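Putative isochorismatase (Burkholderia xenovorans, PDB 3OQP) is a putative isochorismatase-family protein, probably a cysteine hydrolase with a catalytic triad, whose substrate is not established. Local coordinates at residues A[55-60]-A[86-91]; A[13-18]-A[63-68]; A[37-42]-A[178-183]; A[4-9]-A[48-53]. All coordinates share one frame; numbering follows the deposited sequence.

Contact 1: A[55-60]-A[86-91]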
loop_
_atom_site.group_PDB
_atom_site.type_symbol
_atom_site.label_atom_id
_atom_site.label_comp_id
_atom_site.label_asym_id
_atom_site.label_seq_id
_atom_site.Cartn_x
_atom_site.Cartn_y
_atom_site.Cartn_z
ATOM N N GLN A 55 -0.197 0.668 19.278
ATOM C CA GLN A 55 -1.291 1.558 19.622
ATOM C C GLN A 55 -1.063 2.884 18.902
ATOM O O GLN A 55 0.021 3.490 19.038
ATOM C CB GLN A 55 -1.353 1.717 21.145
ATOM C CG GLN A 55 -2.543 2.509 21.651
ATOM C CD GLN A 55 -2.651 2.521 23.185
ATOM O OE1 GLN A 55 -1.708 2.179 23.896
ATOM N NE2 GLN A 55 -3.850 2.779 23.673
ATOM N N ASN A 56 -2.102 3.386 18.249
ATOM C CA ASN A 56 -2.047 4.580 17.432
ATOM C C ASN A 56 -2.677 5.749 18.214
ATOM O O ASN A 56 -3.819 5.616 18.670
ATOM C CB ASN A 56 -2.797 4.359 16.120
ATOM C CG ASN A 56 -2.742 5.535 15.197
ATOM O OD1 ASN A 56 -1.778 5.658 14.441
ATOM N ND2 ASN A 56 -3.765 6.442 15.258
ATOM N N PHE A 57 -1.958 6.863 18.358
ATOM C CA PHE A 57 -2.539 8.028 18.966
ATOM C C PHE A 57 -2.524 9.241 18.059
ATOM O O PHE A 57 -1.572 9.482 17.328
ATOM C CB PHE A 57 -1.731 8.391 20.208
ATOM C CG PHE A 57 -1.904 7.440 21.346
ATOM C CD1 PHE A 57 -3.109 7.366 22.046
ATOM C CD2 PHE A 57 -0.835 6.701 21.803
ATOM C CE1 PHE A 57 -3.244 6.519 23.134
ATOM C CE2 PHE A 57 -0.977 5.848 22.911
ATOM C CZ PHE A 57 -2.180 5.766 23.548
ATOM N N ALA A 58 -3.577 10.047 18.208
ATOM C CA ALA A 58 -3.670 11.402 17.679
ATOM C C ALA A 58 -3.758 12.305 18.924
ATOM O O ALA A 58 -4.028 11.840 20.045
ATOM C CB ALA A 58 -4.888 11.592 16.845
ATOM N N PRO A 59 -3.535 13.619 18.729
ATOM C CA PRO A 59 -3.643 14.531 19.894
ATOM C C PRO A 59 -4.985 14.485 20.632
ATOM O O PRO A 59 -6.027 14.167 20.017
ATOM C CB PRO A 59 -3.411 15.912 19.268
ATOM C CG PRO A 59 -2.463 15.619 18.104
ATOM C CD PRO A 59 -3.028 14.297 17.531
ATOM N N ALA A 60 -4.963 14.846 21.928
ATOM C CA ALA A 60 -6.188 15.010 22.712
ATOM C C ALA A 60 -7.130 15.955 21.971
ATOM O O ALA A 60 -6.680 16.912 21.321
ATOM C CB ALA A 60 -5.872 15.549 24.109
ATOM N N TYR A 86 5.591 -3.539 23.015
ATOM C CA TYR A 86 4.649 -2.454 22.783
ATOM C C TYR A 86 5.300 -1.337 22.002
ATOM O O TYR A 86 6.436 -1.000 22.267
ATOM C CB TYR A 86 4.095 -1.938 24.099
ATOM C CG TYR A 86 3.214 -0.724 23.963
ATOM C CD1 TYR A 86 3.788 0.543 24.001
ATOM C CD2 TYR A 86 1.838 -0.827 23.778
ATOM C CE1 TYR A 86 2.967 1.679 23.912
ATOM C CE2 TYR A 86 1.046 0.287 23.708
ATOM C CZ TYR A 86 1.603 1.540 23.720
ATOM O OH TYR A 86 0.841 2.675 23.643
ATOM N N VAL A 87 4.597 -0.800 21.012
ATOM C CA VAL A 87 5.021 0.290 20.140
ATOM C C VAL A 87 3.849 1.271 20.009
ATOM O O VAL A 87 2.753 0.831 19.648
ATOM C CB VAL A 87 5.385 -0.180 18.734
ATOM C CG1 VAL A 87 5.722 1.028 17.851
ATOM C CG2 VAL A 87 6.566 -1.159 18.788
ATOM N N GLU A 88 4.047 2.545 20.396
ATOM C CA GLU A 88 3.070 3.573 20.045
ATOM C C GLU A 88 3.483 4.270 18.751
ATOM O O GLU A 88 4.648 4.485 18.499
ATOM C CB GLU A 88 2.853 4.613 21.163
ATOM C CG GLU A 88 4.008 5.621 21.296
ATOM C CD GLU A 88 3.666 6.774 22.206
ATOM O OE1 GLU A 88 3.345 6.524 23.379
ATOM O OE2 GLU A 88 3.699 7.924 21.729
ATOM N N LYS A 89 2.501 4.630 17.929
ATOM C CA LYS A 89 2.731 5.325 16.659
ATOM C C LYS A 89 1.666 6.415 16.447
ATOM O O LYS A 89 0.607 6.392 17.075
ATOM C CB LYS A 89 2.763 4.362 15.458
ATOM C CG LYS A 89 1.414 3.743 15.160
ATOM C CD LYS A 89 1.505 2.743 14.012
ATOM C CE LYS A 89 0.157 2.238 13.596
ATOM N NZ LYS A 89 -0.693 3.264 12.956
ATOM N N SER A 90 1.991 7.328 15.538
ATOM C CA SER A 90 1.145 8.418 15.076
ATOM C C SER A 90 1.184 8.563 13.545
ATOM O O SER A 90 0.862 9.626 13.007
ATOM C CB SER A 90 1.613 9.716 15.747
ATOM O OG SER A 90 1.289 9.668 17.099
ATOM N N LEU A 91 1.715 7.548 12.867
ATOM C CA LEU A 91 1.734 7.430 11.431
ATOM C C LEU A 91 1.181 6.048 11.083
ATOM O O LEU A 91 1.146 5.197 11.947
ATOM C CB LEU A 91 3.189 7.493 10.881
ATOM C CG LEU A 91 3.895 8.824 11.033
ATOM C CD1 LEU A 91 5.358 8.660 10.688
ATOM C CD2 LEU A 91 3.205 9.853 10.142
#

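Contact 2: A[13-18]-A[63-68]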
loop_
_atom_site.group_PDB
_atom_site.type_symbol
_atom_site.label_atom_id
_atom_site.label_comp_id
_atom_site.label_asym_id
_atom_site.label_seq_id
_atom_site.Cartn_x
_atom_site.Cartn_y
_atom_site.Cartn_z
ATOM N N ASP A 13 -3.122 -1.679 16.187
ATOM C CA ASP A 13 -4.184 -0.705 16.465
ATOM C C ASP A 13 -5.542 -1.338 16.747
ATOM O O ASP A 13 -6.582 -0.850 16.270
ATOM C CB ASP A 13 -4.298 0.333 15.366
ATOM C CG ASP A 13 -3.010 1.123 15.138
ATOM O OD1 ASP A 13 -2.016 0.954 15.873
ATOM O OD2 ASP A 13 -2.993 1.950 14.167
ATOM N N VAL A 14 -5.565 -2.351 17.612
ATOM C CA VAL A 14 -6.790 -2.978 18.022
ATOM C C VAL A 14 -7.373 -2.221 19.188
ATOM O O VAL A 14 -7.247 -2.610 20.355
ATOM C CB VAL A 14 -6.606 -4.534 18.180
ATOM C CG1 VAL A 14 -7.949 -5.187 18.665
ATOM C CG2 VAL A 14 -6.091 -5.230 16.892
ATOM N N GLN A 15 -8.001 -1.117 18.796
ATOM C CA GLN A 15 -8.480 -0.074 19.677
ATOM C C GLN A 15 -9.957 0.153 19.555
ATOM O O GLN A 15 -10.604 -0.210 18.542
ATOM C CB GLN A 15 -7.706 1.191 19.306
ATOM C CG GLN A 15 -6.229 1.162 19.744
ATOM C CD GLN A 15 -5.363 2.227 19.105
ATOM O OE1 GLN A 15 -4.684 2.000 18.102
ATOM N NE2 GLN A 15 -5.376 3.415 19.691
ATOM N N ASN A 16 -10.569 0.685 20.625
ATOM C CA ASN A 16 -12.006 0.795 20.696
ATOM C C ASN A 16 -12.627 1.633 19.612
ATOM O O ASN A 16 -13.782 1.345 19.230
ATOM C CB ASN A 16 -12.424 1.383 22.050
ATOM C CG ASN A 16 -12.165 0.447 23.198
ATOM O OD1 ASN A 16 -12.281 -0.772 23.030
ATOM N ND2 ASN A 16 -11.829 1.004 24.378
ATOM N N GLU A 17 -11.903 2.570 19.013
ATOM C CA GLU A 17 -12.394 3.432 17.971
ATOM C C GLU A 17 -12.974 2.622 16.828
ATOM O O GLU A 17 -13.937 3.041 16.172
ATOM C CB GLU A 17 -11.275 4.328 17.395
ATOM C CG GLU A 17 -11.754 5.534 16.708
ATOM C CD GLU A 17 -12.289 6.548 17.737
ATOM O OE1 GLU A 17 -11.455 7.273 18.381
ATOM O OE2 GLU A 17 -13.542 6.614 17.892
ATOM N N TYR A 18 -12.326 1.477 16.532
ATOM C CA TYR A 18 -12.706 0.590 15.471
ATOM C C TYR A 18 -13.928 -0.301 15.766
ATOM O O TYR A 18 -14.496 -0.942 14.850
ATOM C CB TYR A 18 -11.542 -0.330 15.075
ATOM C CG TYR A 18 -10.437 0.394 14.338
ATOM C CD1 TYR A 18 -10.693 1.041 13.153
ATOM C CD2 TYR A 18 -9.122 0.452 14.852
ATOM C CE1 TYR A 18 -9.682 1.704 12.443
ATOM C CE2 TYR A 18 -8.095 1.037 14.087
ATOM C CZ TYR A 18 -8.395 1.723 12.935
ATOM O OH TYR A 18 -7.406 2.315 12.193
ATOM N N PRO A 63 -10.682 14.046 16.446
ATOM C CA PRO A 63 -11.941 13.327 16.341
ATOM C C PRO A 63 -11.834 11.800 16.486
ATOM O O PRO A 63 -12.831 11.156 16.860
ATOM C CB PRO A 63 -12.452 13.723 14.964
ATOM C CG PRO A 63 -11.728 14.971 14.647
ATOM C CD PRO A 63 -10.419 14.834 15.232
ATOM N N LEU A 64 -10.633 11.265 16.220
ATOM C CA LEU A 64 -10.372 9.833 16.282
ATOM C C LEU A 64 -9.036 9.549 16.948
ATOM O O LEU A 64 -8.069 10.286 16.766
ATOM C CB LEU A 64 -10.359 9.212 14.871
ATOM C CG LEU A 64 -11.622 9.280 13.975
ATOM C CD1 LEU A 64 -11.256 8.816 12.565
ATOM C CD2 LEU A 64 -12.790 8.450 14.482
ATOM N N PHE A 65 -8.980 8.485 17.732
ATOM C CA PHE A 65 -7.748 8.044 18.393
ATOM C C PHE A 65 -7.159 9.088 19.316
ATOM O O PHE A 65 -5.987 9.109 19.565
ATOM C CB PHE A 65 -6.702 7.533 17.343
ATOM C CG PHE A 65 -7.235 6.452 16.484
ATOM C CD1 PHE A 65 -7.252 5.191 16.969
ATOM C CD2 PHE A 65 -7.740 6.744 15.266
ATOM C CE1 PHE A 65 -7.791 4.164 16.168
ATOM C CE2 PHE A 65 -8.301 5.754 14.475
ATOM C CZ PHE A 65 -8.310 4.466 14.938
ATOM N N ALA A 66 -8.011 9.930 19.875
ATOM C CA ALA A 66 -7.490 11.029 20.700
ATOM C C ALA A 66 -6.932 10.519 22.003
ATOM O O ALA A 66 -7.582 9.783 22.730
ATOM C CB ALA A 66 -8.572 12.028 20.995
ATOM N N ARG A 67 -5.704 10.913 22.298
ATOM C CA ARG A 67 -5.122 10.665 23.618
ATOM C C ARG A 67 -6.103 10.925 24.767
ATOM O O ARG A 67 -6.774 11.974 24.824
ATOM C CB ARG A 67 -3.885 11.530 23.810
ATOM C CG ARG A 67 -2.635 10.898 23.217
ATOM C CD ARG A 67 -1.402 11.783 23.410
ATOM N NE ARG A 67 -0.357 11.410 22.452
ATOM C CZ ARG A 67 0.424 10.334 22.546
ATOM N NH1 ARG A 67 0.294 9.492 23.562
ATOM N NH2 ARG A 67 1.353 10.105 21.611
ATOM N N GLY A 68 -6.224 9.959 25.666
ATOM C CA GLY A 68 -7.093 10.146 26.838
ATOM C C GLY A 68 -8.543 9.744 26.634
ATOM O O GLY A 68 -9.326 9.730 27.572
HETATM O O HOH W 1 -11.081 9.340 20.049
#

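Contact 3: A[37-42]-A[178-183]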
loop_
_atom_site.group_PDB
_atom_site.type_symbol
_atom_site.label_atom_id
_atom_site.label_comp_id
_atom_site.label_asym_id
_atom_site.label_seq_id
_atom_site.Cartn_x
_atom_site.Cartn_y
_atom_site.Cartn_z
ATOM N N ILE A 37 -8.125 -12.459 16.160
ATOM C CA ILE A 37 -6.963 -11.738 16.771
ATOM C C ILE A 37 -6.651 -12.436 18.089
ATOM O O ILE A 37 -5.479 -12.737 18.389
ATOM C CB ILE A 37 -7.208 -10.202 16.967
ATOM C CG1 ILE A 37 -7.178 -9.486 15.600
ATOM C CG2 ILE A 37 -6.161 -9.538 17.857
ATOM C CD1 ILE A 37 -7.898 -8.163 15.531
ATOM N N ALA A 38 -7.673 -12.639 18.918
ATOM C CA ALA A 38 -7.468 -13.253 20.236
ATOM C C ALA A 38 -6.901 -14.674 20.075
ATOM O O ALA A 38 -6.048 -15.086 20.818
ATOM C CB ALA A 38 -8.782 -13.289 21.028
ATOM N N ARG A 39 -7.447 -15.460 19.142
ATOM C CA ARG A 39 -6.936 -16.831 18.900
ATOM C C ARG A 39 -5.490 -16.769 18.460
ATOM O O ARG A 39 -4.679 -17.534 18.946
ATOM C CB ARG A 39 -7.753 -17.583 17.864
ATOM C CG ARG A 39 -9.139 -17.982 18.278
ATOM C CD ARG A 39 -9.711 -19.100 17.396
ATOM N NE ARG A 39 -9.798 -18.704 16.064
ATOM C CZ ARG A 39 -9.355 -19.398 15.010
ATOM N NH1 ARG A 39 -8.706 -20.537 15.092
ATOM N NH2 ARG A 39 -9.586 -18.880 13.853
ATOM N N ALA A 40 -5.176 -15.845 17.561
ATOM C CA ALA A 40 -3.800 -15.734 17.090
ATOM C C ALA A 40 -2.826 -15.368 18.228
ATOM O O ALA A 40 -1.773 -15.984 18.344
ATOM C CB ALA A 40 -3.689 -14.679 15.970
HETATM N N MSE A 41 -3.262 -14.459 19.101
HETATM C CA MSE A 41 -2.452 -14.075 20.259
HETATM C C MSE A 41 -2.278 -15.259 21.218
HETATM O O MSE A 41 -1.183 -15.517 21.691
HETATM C CB MSE A 41 -3.101 -12.914 21.021
HETATM C CG MSE A 41 -3.037 -11.580 20.210
HETATM SE SE MSE A 41 -3.864 -10.178 21.073
HETATM C CE MSE A 41 -2.704 -9.939 22.371
ATOM N N ASP A 42 -3.344 -16.021 21.472
ATOM C CA ASP A 42 -3.259 -17.148 22.389
ATOM C C ASP A 42 -2.393 -18.239 21.815
ATOM O O ASP A 42 -1.628 -18.888 22.526
ATOM C CB ASP A 42 -4.651 -17.669 22.703
ATOM C CG ASP A 42 -5.446 -16.737 23.561
ATOM O OD1 ASP A 42 -4.877 -15.816 24.203
ATOM O OD2 ASP A 42 -6.715 -16.855 23.620
ATOM N N SER A 178 -5.705 -17.677 6.460
ATOM C CA SER A 178 -6.590 -17.610 7.590
ATOM C C SER A 178 -5.797 -17.797 8.886
ATOM O O SER A 178 -4.704 -18.347 8.893
ATOM C CB SER A 178 -7.674 -18.663 7.502
ATOM O OG SER A 178 -7.111 -19.966 7.651
ATOM N N THR A 179 -6.432 -17.409 9.971
ATOM C CA THR A 179 -5.869 -17.648 11.294
ATOM C C THR A 179 -5.686 -19.135 11.558
ATOM O O THR A 179 -4.662 -19.555 12.074
ATOM C CB THR A 179 -6.742 -16.954 12.358
ATOM O OG1 THR A 179 -6.708 -15.528 12.165
ATOM C CG2 THR A 179 -6.218 -17.236 13.782
ATOM N N ASP A 180 -6.647 -19.962 11.105
ATOM C CA ASP A 180 -6.524 -21.404 11.295
ATOM C C ASP A 180 -5.258 -21.941 10.576
ATOM O O ASP A 180 -4.485 -22.739 11.152
ATOM C CB ASP A 180 -7.711 -22.186 10.709
ATOM C CG ASP A 180 -9.076 -21.715 11.166
ATOM O OD1 ASP A 180 -9.251 -21.463 12.384
ATOM O OD2 ASP A 180 -9.989 -21.686 10.264
ATOM N N GLU A 181 -5.073 -21.459 9.349
ATOM C CA GLU A 181 -3.944 -21.801 8.496
ATOM C C GLU A 181 -2.596 -21.406 9.112
ATOM O O GLU A 181 -1.645 -22.170 9.092
ATOM C CB GLU A 181 -4.137 -21.154 7.118
ATOM C CG GLU A 181 -5.223 -21.822 6.320
ATOM C CD GLU A 181 -5.601 -21.192 4.981
ATOM O OE1 GLU A 181 -5.468 -19.978 4.673
ATOM O OE2 GLU A 181 -6.118 -22.017 4.190
ATOM N N TRP A 182 -2.555 -20.230 9.708
ATOM C CA TRP A 182 -1.358 -19.703 10.387
ATOM C C TRP A 182 -1.019 -20.530 11.606
ATOM O O TRP A 182 0.148 -20.935 11.793
ATOM C CB TRP A 182 -1.538 -18.238 10.770
ATOM C CG TRP A 182 -0.319 -17.686 11.356
ATOM C CD1 TRP A 182 0.798 -17.356 10.674
ATOM C CD2 TRP A 182 -0.093 -17.389 12.745
ATOM N NE1 TRP A 182 1.729 -16.846 11.569
ATOM C CE2 TRP A 182 1.204 -16.859 12.842
ATOM C CE3 TRP A 182 -0.858 -17.519 13.921
ATOM C CZ2 TRP A 182 1.732 -16.422 14.062
ATOM C CZ3 TRP A 182 -0.319 -17.095 15.117
ATOM C CH2 TRP A 182 0.970 -16.602 15.182
ATOM N N ILE A 183 -2.009 -20.778 12.449
ATOM C CA ILE A 183 -1.796 -21.580 13.650
ATOM C C ILE A 183 -1.198 -22.949 13.306
ATOM O O ILE A 183 -0.245 -23.413 13.962
ATOM C CB ILE A 183 -3.041 -21.680 14.488
ATOM C CG1 ILE A 183 -3.402 -20.327 15.068
ATOM C CG2 ILE A 183 -2.857 -22.702 15.595
ATOM C CD1 ILE A 183 -4.794 -20.282 15.710
#

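Contact 4: A[4-9]-A[48-53]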
loop_
_atom_site.group_PDB
_atom_site.type_symbol
_atom_site.label_atom_id
_atom_site.label_comp_id
_atom_site.label_asym_id
_atom_site.label_seq_id
_atom_site.Cartn_x
_atom_site.Cartn_y
_atom_site.Cartn_z
ATOM N N THR A 4 13.102 -23.129 9.561
ATOM C CA THR A 4 11.795 -22.868 10.177
ATOM C C THR A 4 11.502 -21.358 10.221
ATOM O O THR A 4 12.373 -20.594 10.697
ATOM C CB THR A 4 11.772 -23.400 11.597
ATOM O OG1 THR A 4 12.220 -24.765 11.589
ATOM C CG2 THR A 4 10.351 -23.255 12.238
ATOM N N PRO A 5 10.325 -20.897 9.766
ATOM C CA PRO A 5 10.050 -19.444 9.981
ATOM C C PRO A 5 10.185 -19.046 11.424
ATOM O O PRO A 5 9.775 -19.770 12.334
ATOM C CB PRO A 5 8.589 -19.282 9.542
ATOM C CG PRO A 5 8.405 -20.402 8.589
ATOM C CD PRO A 5 9.194 -21.564 9.120
ATOM N N ARG A 6 10.782 -17.876 11.656
ATOM C CA ARG A 6 10.900 -17.255 12.986
ATOM C C ARG A 6 10.001 -16.021 12.984
ATOM O O ARG A 6 10.351 -14.985 12.433
ATOM C CB ARG A 6 12.330 -16.968 13.299
ATOM C CG ARG A 6 12.545 -16.132 14.557
ATOM C CD ARG A 6 11.858 -16.615 15.798
ATOM N NE ARG A 6 12.432 -15.890 16.933
ATOM C CZ ARG A 6 12.037 -16.021 18.179
ATOM N NH1 ARG A 6 11.017 -16.855 18.471
ATOM N NH2 ARG A 6 12.621 -15.259 19.110
ATOM N N ARG A 7 8.781 -16.229 13.455
ATOM C CA ARG A 7 7.673 -15.317 13.309
ATOM C C ARG A 7 7.571 -14.413 14.546
ATOM O O ARG A 7 7.828 -14.849 15.670
ATOM C CB ARG A 7 6.321 -16.050 13.096
ATOM C CG ARG A 7 6.222 -16.808 11.825
ATOM C CD ARG A 7 5.163 -17.906 11.833
ATOM N NE ARG A 7 4.772 -18.325 10.514
ATOM C CZ ARG A 7 4.828 -19.561 9.986
ATOM N NH1 ARG A 7 5.255 -20.605 10.685
ATOM N NH2 ARG A 7 4.317 -19.781 8.787
ATOM N N ALA A 8 7.120 -13.192 14.310
ATOM C CA ALA A 8 6.586 -12.322 15.353
ATOM C C ALA A 8 5.141 -12.022 14.894
ATOM O O ALA A 8 4.926 -11.680 13.752
ATOM C CB ALA A 8 7.408 -11.004 15.581
ATOM N N LEU A 9 4.213 -12.049 15.825
ATOM C CA LEU A 9 2.855 -11.610 15.560
ATOM C C LEU A 9 2.717 -10.131 15.985
ATOM O O LEU A 9 2.924 -9.795 17.152
ATOM C CB LEU A 9 1.880 -12.463 16.388
ATOM C CG LEU A 9 0.413 -12.102 16.220
ATOM C CD1 LEU A 9 -0.062 -12.473 14.819
ATOM C CD2 LEU A 9 -0.435 -12.778 17.340
ATOM N N GLY A 48 5.405 -19.686 21.634
ATOM C CA GLY A 48 6.621 -18.924 21.790
ATOM C C GLY A 48 6.891 -17.960 20.650
ATOM O O GLY A 48 8.012 -17.565 20.419
ATOM N N VAL A 49 5.854 -17.585 19.910
ATOM C CA VAL A 49 5.935 -16.518 18.905
ATOM C C VAL A 49 5.791 -15.183 19.627
ATOM O O VAL A 49 4.761 -14.983 20.243
ATOM C CB VAL A 49 4.783 -16.683 17.878
ATOM C CG1 VAL A 49 4.710 -15.465 16.938
ATOM C CG2 VAL A 49 4.931 -17.981 17.063
ATOM N N PRO A 50 6.789 -14.282 19.537
ATOM C CA PRO A 50 6.650 -13.002 20.215
ATOM C C PRO A 50 5.445 -12.241 19.678
ATOM O O PRO A 50 5.187 -12.236 18.471
ATOM C CB PRO A 50 7.974 -12.286 19.885
ATOM C CG PRO A 50 8.932 -13.328 19.556
ATOM C CD PRO A 50 8.136 -14.441 18.977
ATOM N N VAL A 51 4.746 -11.580 20.587
ATOM C CA VAL A 51 3.577 -10.816 20.301
ATOM C C VAL A 51 3.864 -9.348 20.540
ATOM O O VAL A 51 4.307 -8.925 21.652
ATOM C CB VAL A 51 2.416 -11.257 21.208
ATOM C CG1 VAL A 51 1.173 -10.322 21.014
ATOM C CG2 VAL A 51 2.057 -12.718 20.908
ATOM N N VAL A 52 3.677 -8.502 19.527
ATOM C CA VAL A 52 3.957 -7.051 19.583
ATOM C C VAL A 52 2.657 -6.301 19.431
ATOM O O VAL A 52 1.921 -6.565 18.452
ATOM C CB VAL A 52 4.879 -6.626 18.411
ATOM C CG1 VAL A 52 5.138 -5.102 18.449
ATOM C CG2 VAL A 52 6.165 -7.452 18.390
ATOM N N ILE A 53 2.293 -5.466 20.387
ATOM C CA ILE A 53 1.114 -4.642 20.327
ATOM C C ILE A 53 1.495 -3.237 19.856
ATOM O O ILE A 53 2.434 -2.632 20.353
ATOM C CB ILE A 53 0.476 -4.543 21.739
ATOM C CG1 ILE A 53 0.084 -5.914 22.268
ATOM C CG2 ILE A 53 -0.703 -3.557 21.790
ATOM C CD1 ILE A 53 -0.783 -6.715 21.393
#

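Contact 1: A[55-60]-A[86-91]
Two flat groups stand almost perpendicular on one face of this parallel strand pair. Gln55 is stretched out with CG anti to its backbone N (chi1 -174°), and its amide plane is turned 89° from the Tyr86 ring. Tyr86 OH donates to Gln55 OE1 at 2.6 Å, from above the amide plane, while OE1 lies at the edge of the ring. Phe57 crosses Tyr86 at about a right angle, with its CE2 3.7 Å from Tyr86 OH, and turns its ring edge to Glu88 CB. On the opposite face Asn56 and Lys89 cross obliquely. The Lys89 chain runs straight until chi4 (68°), where it bends and sets NZ 2.9 Å from Leu91 O and 3.0 Å from Asn56 OD1, whose place is less certain. Gln55 N bonds Val87 O, Lys89 N bonds Gln55 O and Phe57 N bonds Lys89 O; Ser90 OG reaches Phe57 O at 2.9 Å. Salt-bridged to Asp13 and bonded to Pro92 O and the oxidised Cys122 as well, Lys89 NZ has five oxygens around it for at most three protons, so the bonds are shared. Such a setting would favour a charged ammonium, consistent with the Asp-Lys-Cys triad of isochorismatase-like hydrolases.

Contact 2: A[13-18]-A[63-68]
Phe65 is the tightly packed part of this loop-to-loop contact. Its CG lies anti to its carbonyl carbon (chi1 -56°), and the ring enters between three side chains of 13-18. Phe65 CZ comes over one face of the Tyr18 ring, 3.4 Å from Tyr18 CZ; the two planes are inclined at 59°, an oblique pair. Glu17 CB covers a face of the Phe65 ring in a CH-pi contact, 4.0 Å from its centroid, and Gln15 NE2 lies at the ring edge, 3.8 Å from Phe65 CD1. That amide nitrogen is held by Ala72 O and Asn56 O.

Toward the Glu17 carboxylate, itself buried, with OE2 bonded to Asp22 N, the contact turns polar and water-mediated. A bend at chi2 (72°) carries Glu17 OE1 to Phe65 N, which donates to its anti lone pair at 2.8 Å in a nearly straight bond. Water 1 donates to the same Glu17 OE1 and accepts from Ala66 N, bridging the loops through solvent. Leu64 adds apolar cover, its CD2 3.8 Å from Glu17 CD, and packs with Pro63 on Tyr198 of the second subunit.

Segment 13-18 follows strand 7-12 and leads to helix 30-47, which receives Val14 on Leu34 and Ile37; segment 63-68 lies between strand 51-56, where Phe65 touches Asn56, and helix 76-79.

Contact 3: A[37-42]-A[178-183]
Ser178 opens the second helix as its N-cap. Ser178 OG accepts from Glu181 N at 3.0 Å, and Ser178 N donates to Glu181 OE1 at 2.9 Å, the reciprocal pair of a capping box. Thr179 faces helix 37-42: its CG2, anti to the backbone N, lies over one face of the Arg39 guanidinium, 3.7 Å from Arg39 NH2, and approaches Ala40. The hydroxyl of Thr179 is bonded to Asp142. Next, Asp180 forms a salt bridge with Arg39. Both terminal nitrogens meet one oxygen end-on, with Arg39 NH1 2.9 Å and Arg39 NH2 3.0 Å from Asp180 OD1; the guanidinium and carboxylate planes are 48° apart, and the bonds are bent. A turn at chi3 (-61°) of Arg39 helps bring its head across, and Asn36 OD1 gives NH2 a further acceptor. About one turn after Thr179, Trp182 has CG anti to its backbone N and presents its ring edge to Ala40, with Trp182 CZ3 3.7 Å from Ala40 O. Ile183 completes the row, its CD1 4.0 Å from Arg39 NH1.

The axes of the two short helical segments approach to 10.1 Å and run 4° from parallel. Two such helices, side by side on one face of a parallel sheet, where Ala40 touches Leu9 and Trp182 touches Arg7, form part of the outer layer of the alpha/beta fold of isochorismatase-like proteins.

Contact 4: A[4-9]-A[48-53]
Strands 7-12 and 51-56 are neighbours in the central parallel sheet, joined through helix 30-47 as a beta-alpha-beta crossover, and this contact lies where they begin to pair. Gly48, with positive phi, ends that helix in a Schellman motif, after which Val49 and Pro50 lead into the strand. Pairing starts at Leu9: Leu9 N donates to Pro50 O at 2.8 Å, nearly along the carbonyl axis, and Val52 N returns a bond of 2.8 Å to Leu9 O. Ala8 CA and Val51 CA add CA-H...O contacts to the same two carbonyl oxygens.

Side chains of Leu9 and Val51 share one face of the sheet. Leu9 has CG anti to its backbone N (chi1 179°), and its CD2 lies 4.4 Å from Val51 CG2, while Val49 CG1 approaches Leu9 CB to 4.2 Å; all three residues pack on Ala44 of helix 30-47. On the other side Ala8, Pro50 and Val52 meet helix 100-105, where Leu104, Trp103 and Leu100 receive them. The two arginines go separate ways. Arg6 bends at chi2 (51°) and lays a guanidinium face over Pro50, with NH1 3.8 Å from Pro50 CD; its NE is bonded to Arg107 O. Arg7 heads instead to a salt bridge with Glu138.

Where the ladder would reach back by one more rung, the backbone nitrogen of Pro50, closed into the ring, has no proton to give: the buried Arg7 O has no hydrogen-bond partner, and it faces Pro50 CD at 3.3 Å and Val49 CG1 at 3.4 Å.

Overall arrangement
Contacts 1 and 4 share strand 51-56 and join where Val87 N bonds Ile53 O at 2.9 Å. Contact 3 lies against a face of this sheet, its centre about 12 Å from that of contact 4. Contacts 1 and 2, with centres about 9 Å apart, meet at the probable active site, where Lys89 NZ and Asp13 OD2 form a 2.9 Å salt bridge beside Cys122, present as 3-sulfinoalanine. A tetraethylene glycol, probably from the crystallisation liquor, lies about 3 Å from the Asn56 side chain and may mark the pocket. Contact 3 stays about 10 Å from contact 1 at the nearest atoms but meets contact 2, Val14 CG2 lying 3.7 Å from Ile37 CD1.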